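Local coordinates for acetyl-CoA hydrolase/transferase family protein (Porphyromonas gingivalis, PDB 2NVV) that probably hydrolyses acetyl-CoA or transfers its CoA to another carboxylic acid through a glutamyl-CoA thioester, and binds zinc, at residues R247-K250 with D251-L255; P339-V342 with R343-V347; E284-Q287 with D288-A292; H441-D445 with K446-P450. All blocks are in the same frame, centred on the assembly; numbering follows the deposited sequence.

Contact 1. Residues R247-K250 with D251-L255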
ATOM      1  N   ARG A 247      11.071  20.062   5.892  1.00  6.39           N
ATOM      2  CA  ARG A 247      10.280  18.929   5.432  1.00  7.75           C
ATOM      3  C   ARG A 247      10.124  17.814   6.460  1.00  6.39           C
ATOM      4  O   ARG A 247       9.479  16.810   6.200  1.00  6.39           O
ATOM      5  CB  ARG A 247      10.860  18.389   4.128  1.00  8.65           C
ATOM      6  CG  ARG A 247      10.354  19.150   2.899  1.00  8.89           C
ATOM      7  CD  ARG A 247      11.167  18.833   1.671  1.00 10.19           C
ATOM      8  NE  ARG A 247      12.061  19.940   1.351  1.00 11.58           N
ATOM      9  CZ  ARG A 247      13.338  19.798   1.004  1.00 12.94           C
ATOM     10  NH1 ARG A 247      14.083  20.863   0.727  1.00 14.63           N
ATOM     11  NH2 ARG A 247      13.882  18.591   0.939  1.00 13.05           N
ATOM     12  N   ILE A 248      10.725  18.005   7.625  1.00  6.39           N
ATOM     13  CA  ILE A 248      10.633  17.070   8.729  1.00  6.39           C
ATOM     14  C   ILE A 248      10.680  17.952   9.964  1.00  6.39           C
ATOM     15  O   ILE A 248      11.526  18.841  10.061  1.00  6.39           O
ATOM     16  CB  ILE A 248      11.824  16.085   8.793  1.00  6.39           C
ATOM     17  CG1 ILE A 248      11.893  15.246   7.518  1.00  6.50           C
ATOM     18  CG2 ILE A 248      11.661  15.153  10.011  1.00  6.39           C
ATOM     19  CD1 ILE A 248      12.987  14.211   7.550  1.00  6.39           C
ATOM     20  N   PRO A 249       9.763  17.733  10.918  1.00  6.39           N
ATOM     21  CA  PRO A 249       9.765  18.561  12.131  1.00  7.08           C
ATOM     22  C   PRO A 249      11.105  18.535  12.850  1.00  6.85           C
ATOM     23  O   PRO A 249      11.750  17.489  12.937  1.00  6.61           O
ATOM     24  CB  PRO A 249       8.609  17.990  12.967  1.00  6.39           C
ATOM     25  CG  PRO A 249       8.309  16.654  12.340  1.00  6.65           C
ATOM     26  CD  PRO A 249       8.597  16.834  10.883  1.00  6.39           C
ATOM     27  N   LYS A 250      11.516  19.703  13.340  1.00  7.75           N
ATOM     28  CA  LYS A 250      12.785  19.881  14.034  1.00  7.81           C
ATOM     29  C   LYS A 250      13.125  18.865  15.116  1.00  8.22           C
ATOM     30  O   LYS A 250      14.296  18.554  15.317  1.00  8.15           O
ATOM     31  CB  LYS A 250      12.857  21.294  14.627  1.00  9.42           C
ATOM     32  CG  LYS A 250      13.688  22.270  13.805  1.00 10.71           C
ATOM     33  CD  LYS A 250      13.168  22.434  12.369  1.00 12.30           C
ATOM     34  CE  LYS A 250      13.956  23.516  11.654  1.00 13.96           C
ATOM     35  NZ  LYS A 250      13.322  23.935  10.374  1.00 15.94           N
ATOM     36  N   ASP A 251      12.122  18.364  15.827  1.00  9.10           N
ATOM     37  CA  ASP A 251      12.365  17.375  16.871  1.00  9.55           C
ATOM     38  C   ASP A 251      12.457  15.955  16.308  1.00  7.97           C
ATOM     39  O   ASP A 251      12.505  14.990  17.067  1.00  7.79           O
ATOM     40  CB  ASP A 251      11.252  17.412  17.918  1.00 12.32           C
ATOM     41  CG  ASP A 251      11.187  18.728  18.654  1.00 14.60           C
ATOM     42  OD1 ASP A 251      12.237  19.186  19.146  1.00 15.73           O
ATOM     43  OD2 ASP A 251      10.078  19.295  18.753  1.00 16.14           O
ATOM     44  N   PHE A 252      12.470  15.836  14.983  1.00  7.45           N
ATOM     45  CA  PHE A 252      12.559  14.540  14.307  1.00  6.39           C
ATOM     46  C   PHE A 252      11.258  13.736  14.453  1.00  7.40           C
ATOM     47  O   PHE A 252      10.251  14.238  14.969  1.00  6.75           O
ATOM     48  CB  PHE A 252      13.735  13.736  14.865  1.00  7.38           C
ATOM     49  CG  PHE A 252      14.386  12.822  13.859  1.00  6.39           C
ATOM     50  CD1 PHE A 252      15.071  11.692  14.273  1.00  6.85           C
ATOM     51  CD2 PHE A 252      14.347  13.110  12.502  1.00  6.56           C
ATOM     52  CE1 PHE A 252      15.703  10.869  13.354  1.00  7.17           C
ATOM     53  CE2 PHE A 252      14.982  12.285  11.575  1.00  6.39           C
ATOM     54  CZ  PHE A 252      15.657  11.170  12.004  1.00  6.39           C
ATOM     55  N   LEU A 253      11.293  12.480  14.012  1.00  6.49           N
ATOM     56  CA  LEU A 253      10.125  11.594  14.042  1.00  6.39           C
ATOM     57  C   LEU A 253      10.554  10.161  14.362  1.00  6.39           C
ATOM     58  O   LEU A 253      11.747   9.870  14.420  1.00  6.39           O
ATOM     59  CB  LEU A 253       9.439  11.630  12.678  1.00  7.21           C
ATOM     60  CG  LEU A 253       8.168  12.453  12.437  1.00  6.65           C
ATOM     61  CD1 LEU A 253       8.088  13.614  13.372  1.00  6.39           C
ATOM     62  CD2 LEU A 253       8.155  12.926  10.996  1.00  6.39           C
ATOM     63  N   PRO A 254       9.588   9.249  14.596  1.00  6.69           N
ATOM     64  CA  PRO A 254       9.933   7.857  14.903  1.00  6.39           C
ATOM     65  C   PRO A 254      10.584   7.227  13.688  1.00  6.39           C
ATOM     66  O   PRO A 254      10.252   7.593  12.554  1.00  6.39           O
ATOM     67  CB  PRO A 254       8.582   7.219  15.204  1.00  6.39           C
ATOM     68  CG  PRO A 254       7.775   8.346  15.713  1.00  6.39           C
ATOM     69  CD  PRO A 254       8.143   9.468  14.773  1.00  6.39           C
ATOM     70  N   LEU A 255      11.504   6.290  13.917  1.00  6.39           N
ATOM     71  CA  LEU A 255      12.174   5.616  12.808  1.00  6.67           C
ATOM     72  C   LEU A 255      11.904   4.128  12.730  1.00  6.60           C
ATOM     73  O   LEU A 255      11.531   3.497  13.708  1.00  7.07           O
ATOM     74  CB  LEU A 255      13.687   5.807  12.873  1.00  6.39           C
ATOM     75  CG  LEU A 255      14.307   7.194  12.717  1.00  6.50           C
ATOM     76  CD1 LEU A 255      15.808   7.039  12.838  1.00  8.26           C
ATOM     77  CD2 LEU A 255      13.959   7.814  11.377  1.00  6.39           C
TER

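Contact 2. Residues P339-V342 with R343-V347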
ATOM      1  N   PRO A 339      -0.595   0.293   9.742  1.00  6.39           N
ATOM      2  CA  PRO A 339      -0.700   1.460   8.860  1.00  6.39           C
ATOM      3  C   PRO A 339      -1.229   2.683   9.604  1.00  6.39           C
ATOM      4  O   PRO A 339      -0.719   3.785   9.452  1.00  6.39           O
ATOM      5  CB  PRO A 339      -1.662   0.977   7.777  1.00  6.69           C
ATOM      6  CG  PRO A 339      -1.314  -0.495   7.660  1.00  6.39           C
ATOM      7  CD  PRO A 339      -1.185  -0.907   9.108  1.00  6.39           C
ATOM      8  N   GLU A 340      -2.258   2.476  10.415  1.00  6.39           N
ATOM      9  CA  GLU A 340      -2.864   3.548  11.209  1.00  6.60           C
ATOM     10  C   GLU A 340      -1.829   4.218  12.126  1.00  7.55           C
ATOM     11  O   GLU A 340      -1.707   5.445  12.149  1.00  6.58           O
ATOM     12  CB  GLU A 340      -4.009   2.979  12.056  1.00  6.39           C
ATOM     13  CG  GLU A 340      -4.748   3.992  12.918  1.00  6.54           C
ATOM     14  CD  GLU A 340      -5.867   3.373  13.752  1.00  7.98           C
ATOM     15  OE1 GLU A 340      -6.620   2.533  13.228  1.00  8.67           O
ATOM     16  OE2 GLU A 340      -6.004   3.738  14.935  1.00  6.39           O
ATOM     17  N   ILE A 341      -1.087   3.410  12.875  1.00  6.39           N
ATOM     18  CA  ILE A 341      -0.076   3.936  13.787  1.00  6.39           C
ATOM     19  C   ILE A 341       1.093   4.577  13.049  1.00  6.39           C
ATOM     20  O   ILE A 341       1.540   5.672  13.401  1.00  6.51           O
ATOM     21  CB  ILE A 341       0.519   2.836  14.697  1.00  6.39           C
ATOM     22  CG1 ILE A 341      -0.584   1.940  15.280  1.00  6.49           C
ATOM     23  CG2 ILE A 341       1.314   3.492  15.816  1.00  6.39           C
ATOM     24  CD1 ILE A 341      -1.828   2.678  15.708  1.00  7.40           C
ATOM     25  N   VAL A 342       1.591   3.874  12.036  1.00  6.39           N
ATOM     26  CA  VAL A 342       2.710   4.342  11.238  1.00  6.39           C
ATOM     27  C   VAL A 342       2.448   5.734  10.657  1.00  6.39           C
ATOM     28  O   VAL A 342       3.249   6.654  10.830  1.00  6.39           O
ATOM     29  CB  VAL A 342       3.013   3.344  10.094  1.00  6.39           C
ATOM     30  CG1 VAL A 342       4.107   3.871   9.196  1.00  6.39           C
ATOM     31  CG2 VAL A 342       3.440   2.009  10.673  1.00  7.01           C
ATOM     32  N   ARG A 343       1.315   5.882   9.978  1.00  6.39           N
ATOM     33  CA  ARG A 343       0.952   7.157   9.370  1.00  6.39           C
ATOM     34  C   ARG A 343       0.630   8.252  10.384  1.00  6.39           C
ATOM     35  O   ARG A 343       0.977   9.410  10.181  1.00  6.39           O
ATOM     36  CB  ARG A 343      -0.229   6.961   8.420  1.00  6.39           C
ATOM     37  CG  ARG A 343      -0.626   8.219   7.667  1.00  6.39           C
ATOM     38  CD  ARG A 343      -1.301   7.897   6.349  1.00  6.39           C
ATOM     39  NE  ARG A 343      -2.110   9.016   5.894  1.00  6.57           N
ATOM     40  CZ  ARG A 343      -2.739   9.067   4.728  1.00  6.39           C
ATOM     41  NH1 ARG A 343      -2.648   8.058   3.872  1.00  6.39           N
ATOM     42  NH2 ARG A 343      -3.504  10.118   4.436  1.00  6.39           N
ATOM     43  N   ARG A 344      -0.040   7.898  11.474  1.00  6.39           N
ATOM     44  CA  ARG A 344      -0.358   8.890  12.496  1.00  6.39           C
ATOM     45  C   ARG A 344       0.908   9.458  13.148  1.00  6.65           C
ATOM     46  O   ARG A 344       1.019  10.674  13.297  1.00  6.39           O
ATOM     47  CB  ARG A 344      -1.237   8.287  13.584  1.00  6.39           C
ATOM     48  CG  ARG A 344      -1.537   9.249  14.740  1.00  6.39           C
ATOM     49  CD  ARG A 344      -2.373   8.552  15.810  1.00  6.39           C
ATOM     50  NE  ARG A 344      -3.566   7.925  15.240  1.00  6.64           N
ATOM     51  CZ  ARG A 344      -4.133   6.819  15.716  1.00  6.66           C
ATOM     52  NH1 ARG A 344      -3.619   6.213  16.773  1.00  6.72           N
ATOM     53  NH2 ARG A 344      -5.207   6.312  15.123  1.00  6.39           N
ATOM     54  N   LEU A 345       1.848   8.584  13.527  1.00  6.39           N
ATOM     55  CA  LEU A 345       3.093   9.007  14.171  1.00  6.39           C
ATOM     56  C   LEU A 345       4.080   9.630  13.206  1.00  6.39           C
ATOM     57  O   LEU A 345       5.043  10.262  13.630  1.00  6.39           O
ATOM     58  CB  LEU A 345       3.798   7.836  14.860  1.00  6.39           C
ATOM     59  CG  LEU A 345       3.075   6.936  15.861  1.00  7.28           C
ATOM     60  CD1 LEU A 345       4.090   5.966  16.439  1.00  6.39           C
ATOM     61  CD2 LEU A 345       2.446   7.755  16.965  1.00  7.39           C
ATOM     62  N   GLY A 346       3.847   9.450  11.915  1.00  6.39           N
ATOM     63  CA  GLY A 346       4.753  10.003  10.927  1.00  6.39           C
ATOM     64  C   GLY A 346       6.086   9.277  10.955  1.00  6.39           C
ATOM     65  O   GLY A 346       7.158   9.891  10.887  1.00  6.39           O
ATOM     66  N   VAL A 347       6.017   7.959  11.069  1.00  6.39           N
ATOM     67  CA  VAL A 347       7.202   7.130  11.118  1.00  6.39           C
ATOM     68  C   VAL A 347       8.002   7.254   9.836  1.00  6.39           C
ATOM     69  O   VAL A 347       7.450   7.119   8.739  1.00  6.39           O
ATOM     70  CB  VAL A 347       6.836   5.645  11.310  1.00  6.39           C
ATOM     71  CG1 VAL A 347       8.088   4.807  11.426  1.00  6.39           C
ATOM     72  CG2 VAL A 347       5.985   5.480  12.540  1.00  6.90           C
TER

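Contact 3. Residues E284-Q287 with D288-A292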
ATOM      1  N   GLU A 284      10.239  -2.950  13.469  1.00  6.39           N
ATOM      2  CA  GLU A 284       9.770  -4.315  13.491  1.00  7.64           C
ATOM      3  C   GLU A 284      10.658  -5.049  14.462  1.00  6.39           C
ATOM      4  O   GLU A 284      10.179  -5.570  15.472  1.00  7.54           O
ATOM      5  CB  GLU A 284       9.911  -4.962  12.123  1.00  9.67           C
ATOM      6  CG  GLU A 284       8.765  -4.704  11.182  1.00 13.87           C
ATOM      7  CD  GLU A 284       9.052  -5.225   9.793  1.00 16.16           C
ATOM      8  OE1 GLU A 284       9.877  -4.615   9.083  1.00 18.14           O
ATOM      9  OE2 GLU A 284       8.464  -6.248   9.417  1.00 18.51           O
ATOM     10  N   VAL A 285      11.953  -5.097  14.155  1.00  6.39           N
ATOM     11  CA  VAL A 285      12.901  -5.793  15.024  1.00  6.66           C
ATOM     12  C   VAL A 285      14.011  -4.886  15.579  1.00  6.39           C
ATOM     13  O   VAL A 285      14.663  -4.133  14.852  1.00  6.39           O
ATOM     14  CB  VAL A 285      13.515  -7.063  14.311  1.00  6.39           C
ATOM     15  CG1 VAL A 285      12.895  -7.253  12.937  1.00  6.39           C
ATOM     16  CG2 VAL A 285      15.018  -6.960  14.212  1.00  6.69           C
ATOM     17  N   ILE A 286      14.194  -4.961  16.891  1.00  6.57           N
ATOM     18  CA  ILE A 286      15.195  -4.178  17.581  1.00  6.39           C
ATOM     19  C   ILE A 286      16.477  -4.996  17.586  1.00  6.39           C
ATOM     20  O   ILE A 286      16.502  -6.107  18.118  1.00  6.39           O
ATOM     21  CB  ILE A 286      14.723  -3.879  19.017  1.00  6.39           C
ATOM     22  CG1 ILE A 286      13.354  -3.190  18.957  1.00  6.39           C
ATOM     23  CG2 ILE A 286      15.715  -3.007  19.733  1.00  6.39           C
ATOM     24  CD1 ILE A 286      12.628  -3.133  20.276  1.00  6.39           C
ATOM     25  N   GLN A 287      17.534  -4.457  16.978  1.00  6.53           N
ATOM     26  CA  GLN A 287      18.806  -5.161  16.905  1.00  6.40           C
ATOM     27  C   GLN A 287      19.858  -4.588  17.847  1.00  6.39           C
ATOM     28  O   GLN A 287      19.612  -3.613  18.562  1.00  6.39           O
ATOM     29  CB  GLN A 287      19.336  -5.137  15.471  1.00  6.94           C
ATOM     30  CG  GLN A 287      19.676  -3.744  14.963  1.00  9.19           C
ATOM     31  CD  GLN A 287      18.534  -3.088  14.205  1.00 10.61           C
ATOM     32  OE1 GLN A 287      18.482  -3.143  12.973  1.00 11.23           O
ATOM     33  NE2 GLN A 287      17.614  -2.469  14.932  1.00  9.52           N
ATOM     34  N   ASP A 288      21.039  -5.207  17.845  1.00  6.42           N
ATOM     35  CA  ASP A 288      22.142  -4.766  18.690  1.00  6.39           C
ATOM     36  C   ASP A 288      22.441  -3.293  18.477  1.00  6.39           C
ATOM     37  O   ASP A 288      22.603  -2.545  19.436  1.00  6.39           O
ATOM     38  CB  ASP A 288      23.403  -5.573  18.391  1.00  6.39           C
ATOM     39  CG  ASP A 288      23.311  -7.003  18.865  1.00  6.47           C
ATOM     40  OD1 ASP A 288      24.262  -7.767  18.633  1.00  6.51           O
ATOM     41  OD2 ASP A 288      22.300  -7.373  19.479  1.00  8.01           O
ATOM     42  N   ALA A 289      22.512  -2.883  17.216  1.00  6.63           N
ATOM     43  CA  ALA A 289      22.813  -1.492  16.877  1.00  6.39           C
ATOM     44  C   ALA A 289      21.928  -0.490  17.610  1.00  6.39           C
ATOM     45  O   ALA A 289      22.392   0.578  18.005  1.00  6.39           O
ATOM     46  CB  ALA A 289      22.710  -1.281  15.376  1.00  6.39           C
ATOM     47  N   VAL A 290      20.655  -0.836  17.795  1.00  6.39           N
ATOM     48  CA  VAL A 290      19.710   0.043  18.496  1.00  6.47           C
ATOM     49  C   VAL A 290      20.045   0.091  19.980  1.00  6.39           C
ATOM     50  O   VAL A 290      20.072   1.156  20.597  1.00  6.39           O
ATOM     51  CB  VAL A 290      18.243  -0.450  18.312  1.00  7.17           C
ATOM     52  CG1 VAL A 290      17.310   0.291  19.251  1.00  6.39           C
ATOM     53  CG2 VAL A 290      17.807  -0.247  16.871  1.00  6.39           C
ATOM     54  N   ILE A 291      20.311  -1.078  20.546  1.00  6.39           N
ATOM     55  CA  ILE A 291      20.664  -1.179  21.959  1.00  6.73           C
ATOM     56  C   ILE A 291      21.906  -0.330  22.260  1.00  6.39           C
ATOM     57  O   ILE A 291      21.954   0.387  23.262  1.00  6.39           O
ATOM     58  CB  ILE A 291      20.940  -2.642  22.331  1.00  6.39           C
ATOM     59  CG1 ILE A 291      19.721  -3.491  21.967  1.00  6.39           C
ATOM     60  CG2 ILE A 291      21.273  -2.753  23.801  1.00  6.39           C
ATOM     61  CD1 ILE A 291      18.465  -3.099  22.711  1.00  6.39           C
ATOM     62  N   ALA A 292      22.901  -0.415  21.380  1.00  6.39           N
ATOM     63  CA  ALA A 292      24.143   0.326  21.544  1.00  6.39           C
ATOM     64  C   ALA A 292      23.890   1.827  21.645  1.00  7.00           C
ATOM     65  O   ALA A 292      24.450   2.493  22.514  1.00  8.39           O
ATOM     66  CB  ALA A 292      25.088   0.026  20.370  1.00  6.39           C
TER

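Contact 4. Residues H441-D445 with K446-P450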
ATOM      1  N   HIS A 441      16.263  10.402 -14.329  1.00  6.94           N
ATOM      2  CA  HIS A 441      17.514  11.139 -14.432  1.00  6.39           C
ATOM      3  C   HIS A 441      18.106  11.417 -13.064  1.00  6.39           C
ATOM      4  O   HIS A 441      19.321  11.410 -12.890  1.00  7.23           O
ATOM      5  CB  HIS A 441      17.311  12.442 -15.195  1.00  6.39           C
ATOM      6  CG  HIS A 441      17.327  12.263 -16.679  1.00  7.04           C
ATOM      7  ND1 HIS A 441      16.194  12.367 -17.456  1.00  7.03           N
ATOM      8  CD2 HIS A 441      18.338  11.953 -17.526  1.00  6.96           C
ATOM      9  CE1 HIS A 441      16.506  12.134 -18.719  1.00  6.61           C
ATOM     10  NE2 HIS A 441      17.800  11.881 -18.788  1.00  7.12           N
ATOM     11  N   GLU A 442      17.248  11.653 -12.086  1.00  6.39           N
ATOM     12  CA  GLU A 442      17.717  11.895 -10.728  1.00  6.63           C
ATOM     13  C   GLU A 442      18.347  10.611 -10.188  1.00  6.39           C
ATOM     14  O   GLU A 442      19.439  10.638  -9.634  1.00  6.39           O
ATOM     15  CB  GLU A 442      16.545  12.330  -9.846  1.00  6.59           C
ATOM     16  CG  GLU A 442      16.904  12.596  -8.392  1.00  6.97           C
ATOM     17  CD  GLU A 442      17.831  13.782  -8.204  1.00  8.35           C
ATOM     18  OE1 GLU A 442      18.072  14.149  -7.033  1.00  8.28           O
ATOM     19  OE2 GLU A 442      18.316  14.340  -9.211  1.00  7.17           O
ATOM     20  N   ILE A 443      17.662   9.486 -10.361  1.00  6.39           N
ATOM     21  CA  ILE A 443      18.169   8.200  -9.892  1.00  6.39           C
ATOM     22  C   ILE A 443      19.467   7.821 -10.594  1.00  6.40           C
ATOM     23  O   ILE A 443      20.372   7.258  -9.991  1.00  6.39           O
ATOM     24  CB  ILE A 443      17.150   7.060 -10.130  1.00  6.39           C
ATOM     25  CG1 ILE A 443      15.934   7.237  -9.214  1.00  6.41           C
ATOM     26  CG2 ILE A 443      17.810   5.704  -9.879  1.00  6.39           C
ATOM     27  CD1 ILE A 443      14.846   6.210  -9.425  1.00  6.39           C
ATOM     28  N   ILE A 444      19.550   8.117 -11.880  1.00  6.52           N
ATOM     29  CA  ILE A 444      20.736   7.803 -12.664  1.00  6.39           C
ATOM     30  C   ILE A 444      21.954   8.612 -12.225  1.00  6.82           C
ATOM     31  O   ILE A 444      23.024   8.066 -11.987  1.00  6.39           O
ATOM     32  CB  ILE A 444      20.458   8.058 -14.169  1.00  6.39           C
ATOM     33  CG1 ILE A 444      19.443   7.031 -14.675  1.00  6.39           C
ATOM     34  CG2 ILE A 444      21.740   7.968 -14.977  1.00  6.39           C
ATOM     35  CD1 ILE A 444      18.996   7.252 -16.093  1.00  6.59           C
ATOM     36  N   ASP A 445      21.769   9.922 -12.099  1.00  6.39           N
ATOM     37  CA  ASP A 445      22.836  10.837 -11.707  1.00  6.39           C
ATOM     38  C   ASP A 445      23.299  10.727 -10.254  1.00  6.49           C
ATOM     39  O   ASP A 445      24.470  10.966  -9.952  1.00  6.57           O
ATOM     40  CB  ASP A 445      22.391  12.276 -11.970  1.00  6.39           C
ATOM     41  CG  ASP A 445      22.171  12.561 -13.439  1.00  8.12           C
ATOM     42  OD1 ASP A 445      21.620  13.636 -13.747  1.00  9.11           O
ATOM     43  OD2 ASP A 445      22.554  11.725 -14.289  1.00  9.11           O
ATOM     44  N   LYS A 446      22.389  10.363  -9.353  1.00  6.88           N
ATOM     45  CA  LYS A 446      22.718  10.294  -7.932  1.00  6.39           C
ATOM     46  C   LYS A 446      22.948   8.927  -7.299  1.00  6.39           C
ATOM     47  O   LYS A 446      23.787   8.799  -6.411  1.00  6.39           O
ATOM     48  CB  LYS A 446      21.634  11.013  -7.125  1.00  6.43           C
ATOM     49  CG  LYS A 446      21.330  12.448  -7.560  1.00  6.66           C
ATOM     50  CD  LYS A 446      22.590  13.322  -7.636  1.00  6.39           C
ATOM     51  CE  LYS A 446      22.320  14.733  -7.079  1.00  6.39           C
ATOM     52  NZ  LYS A 446      21.149  15.419  -7.679  1.00  6.39           N
ATOM     53  N   CYS A 447      22.216   7.912  -7.747  1.00  6.50           N
ATOM     54  CA  CYS A 447      22.322   6.579  -7.157  1.00  6.39           C
ATOM     55  C   CYS A 447      23.015   5.484  -7.957  1.00  6.39           C
ATOM     56  O   CYS A 447      23.737   4.658  -7.401  1.00  6.39           O
ATOM     57  CB  CYS A 447      20.922   6.098  -6.771  1.00  6.83           C
ATOM     58  SG  CYS A 447      20.040   7.225  -5.647  1.00  6.39           S
ATOM     59  N   VAL A 448      22.764   5.460  -9.258  1.00  7.07           N
ATOM     60  CA  VAL A 448      23.348   4.477 -10.157  1.00  6.39           C
ATOM     61  C   VAL A 448      24.883   4.542 -10.184  1.00  6.42           C
ATOM     62  O   VAL A 448      25.482   5.619 -10.094  1.00  6.39           O
ATOM     63  CB  VAL A 448      22.807   4.684 -11.589  1.00  6.39           C
ATOM     64  CG1 VAL A 448      23.399   3.660 -12.544  1.00  6.39           C
ATOM     65  CG2 VAL A 448      21.299   4.573 -11.581  1.00  6.39           C
ATOM     66  N   HIS A 449      25.513   3.381 -10.313  1.00  7.16           N
ATOM     67  CA  HIS A 449      26.965   3.300 -10.370  1.00  6.49           C
ATOM     68  C   HIS A 449      27.425   3.802 -11.740  1.00  6.81           C
ATOM     69  O   HIS A 449      26.839   3.451 -12.767  1.00  6.39           O
ATOM     70  CB  HIS A 449      27.404   1.846 -10.149  1.00  6.39           C
ATOM     71  CG  HIS A 449      28.888   1.650 -10.160  1.00  6.39           C
ATOM     72  ND1 HIS A 449      29.667   1.936 -11.257  1.00  6.39           N
ATOM     73  CD2 HIS A 449      29.732   1.176  -9.213  1.00  6.39           C
ATOM     74  CE1 HIS A 449      30.927   1.644 -10.988  1.00  6.39           C
ATOM     75  NE2 HIS A 449      30.993   1.181  -9.754  1.00  6.39           N
ATOM     76  N   PRO A 450      28.487   4.633 -11.773  1.00  7.48           N
ATOM     77  CA  PRO A 450      29.025   5.191 -13.022  1.00  6.39           C
ATOM     78  C   PRO A 450      29.039   4.230 -14.208  1.00  6.39           C
ATOM     79  O   PRO A 450      28.708   4.628 -15.328  1.00  6.39           O
ATOM     80  CB  PRO A 450      30.415   5.648 -12.611  1.00  6.39           C
ATOM     81  CG  PRO A 450      30.150   6.186 -11.227  1.00  6.39           C
ATOM     82  CD  PRO A 450      29.289   5.085 -10.619  1.00  6.39           C
TER

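Contact 1. Residues R247-K250 with D251-L255
The carbonyl oxygen of Pro249 accepts the backbone N-H of Phe252, Phe252 N to Pro249 O being 2.7 Å, and this bond closes a type I beta turn over Lys250 and Asp251. The bond is bent, with 148° at the hydrogen, and the donor stands above the carbonyl plane rather than on a lone pair. Pro249 supplies both the accepting carbonyl and an apolar ring for Leu253, while Lys250 and Asp251 occupy the two exposed middle positions, as suits charged residues. The lysine chain leads away from the turn, and its NZ is bonded to the carbonyl oxygen of Met243, back on helix 226-245. Phe252 leaves the turn with positive phi and sends its ring into the protein, against Leu239 and Met243 of that helix and Ile348 of strand 348-352. Ile248 runs alongside it, pointing the same way; with CG1 anti to the carbonyl carbon (chi1 -61°), CG2 is the branch that meets the ring edge, 4.2 Å from Phe252 CD2. The loop carries the chain from helix 226-245 into strand 255-257. Leu253 crosses the proline ring at about a right angle, both its methyls, CD1 and CD2, facing Pro249 CG and CD.

Contact 2. Residues P339-V342 with R343-V347
Pro339 begins the helical ladder: its carbonyl oxygen takes the N-H of Arg343, and its own lack of an N-H costs little in the first turn of helix 339-345. Glu340 follows, with CG anti to the backbone N (chi1 -179°) and the chain extended, which lays it beside Arg344 as the two point the same way. Arg344 NH2 reaches Glu340 OE2 at 2.7 Å in a salt bridge on the anti side, tilted out of the carboxylate plane, the two flat groups turned 54° apart. Both ends are buried but have further partners: Leu185 N also binds the carboxylate, and the carbonyls of Leu185 and Val187 bind Arg344 NH1. Ile341, one residue on, sets CG2 alongside Leu345 CD1 at 3.8 Å, where Tyr282 covers both residues. Val342 comes last, its CG1 3.9 Å from Val347 CB. Its carbonyl oxygen accepts Val347 N at 3.1 Å, in the carbonyl plane and nearly straight. Arg343 meanwhile reaches Ser106 O of the second subunit. That bond from Val347 N to Val342 O, with a weak one from Gly346 N to Arg343 O, makes the Schellman motif that ends this helix, and Gly346, whose positive phi of 69° suits glycine, is its C-prime residue.

Contact 3. Residues E284-Q287 with D288-A292
The CG2 methyl of Ile286 meets Val290 CG1 at 3.7 Å and Ile291 CD1 at 4.1 Å. That methyl faces the helix with CG1 anti to the carbonyl carbon (chi1 -56°) and CG2 anti to the backbone N; the side chains of Ile286 and Val290 lie roughly perpendicular. Branched aliphatic residues fit here, where strand 285-286 gives way to helix 288-295 and Leu307 of the neighbouring strand packs on Ile286 and Ile291. Gln287 is at the N-cap position, and its side chain lies against the first turn. Its CG sits between the backbone N and the carbonyl carbon (chi1 65°), the crowded position, and a bend at chi2 of -94° carries the amide across Val290, with CG 3.9 Å from Ala289 CB. The Gln287 carbonyl oxygen opens the helix's bonding, accepting Ile291 N at 3.3 Å in the carbonyl plane and, weakly, Val290 N. Asp288 turns the other way, its OD1 bonded to Ser310 OG. Val285 and Gln287 also lie close to Val259 of the predicted CoA-binding loop. The N-cap comes three residues after Glu284, the predicted glutamyl-CoA thioester residue, in the probable active site of this acetyl-CoA hydrolase/transferase family.

Contact 4. Residues H441-D445 with K446-P450
Ile443 and Ile444 meet Val448 on the buried side of the helix end, Ile443 CG2 lying 4.0 Å from Val448 CG2 and Ile444 CG1 4.4 Å from that same methyl. Val448 has CG1 anti to the backbone N (chi1 -180°), which leaves CG2 to turn back over the last helical turn. Beta-branched residues suit this apolar patch, since their methyls lie close to the backbone they cover. Next outward is the Ile443 carbonyl oxygen, gripped by two N-H groups: Val448 N at 3.1 Å lies nearly along the C=O axis, while Cys447 N at 3.0 Å stands above the carbonyl plane. At the polar edge Lys446 N binds Glu442 O, and the lysine chain, bent at three torsions, curls back so that NZ lies 3.4 Å from both Glu442 OE1 and Glu442 OE2. Lys446 is exposed, and the bridge is long, with weak hydrogen bonds. Asp445 turns to Arg457 instead. The end of helix 436-446 packs against helix 453-459, whose Leu456 touches Ile444 and Val448, and against strands 405-406 and 427-430, whose Phe405 and Ala429 lie against Ile443 and Cys447.

In the fold
Contacts 1 and 2 touch directly, Leu253 and Pro254 resting on the end of helix 339-345, and they lead into adjacent parallel strands, 255-257 and 348-352; both also reach the second subunit. Contact 2 is wholly buried and holds a buried salt bridge and further buried polar bonds, whereas contact 1 is half surface, with charged residues on the turn and apolar ones beneath. Contact 3 is buried too, but it opens a helix, while contact 4 closes one and contact 2 spans a short one to its Schellman end; contact 3 alone contains the predicted catalytic glutamate. Contact 4 stands apart, with its centre about 27 Å or more from the others, and its loose salt bridge contrasts with the short one of contact 2.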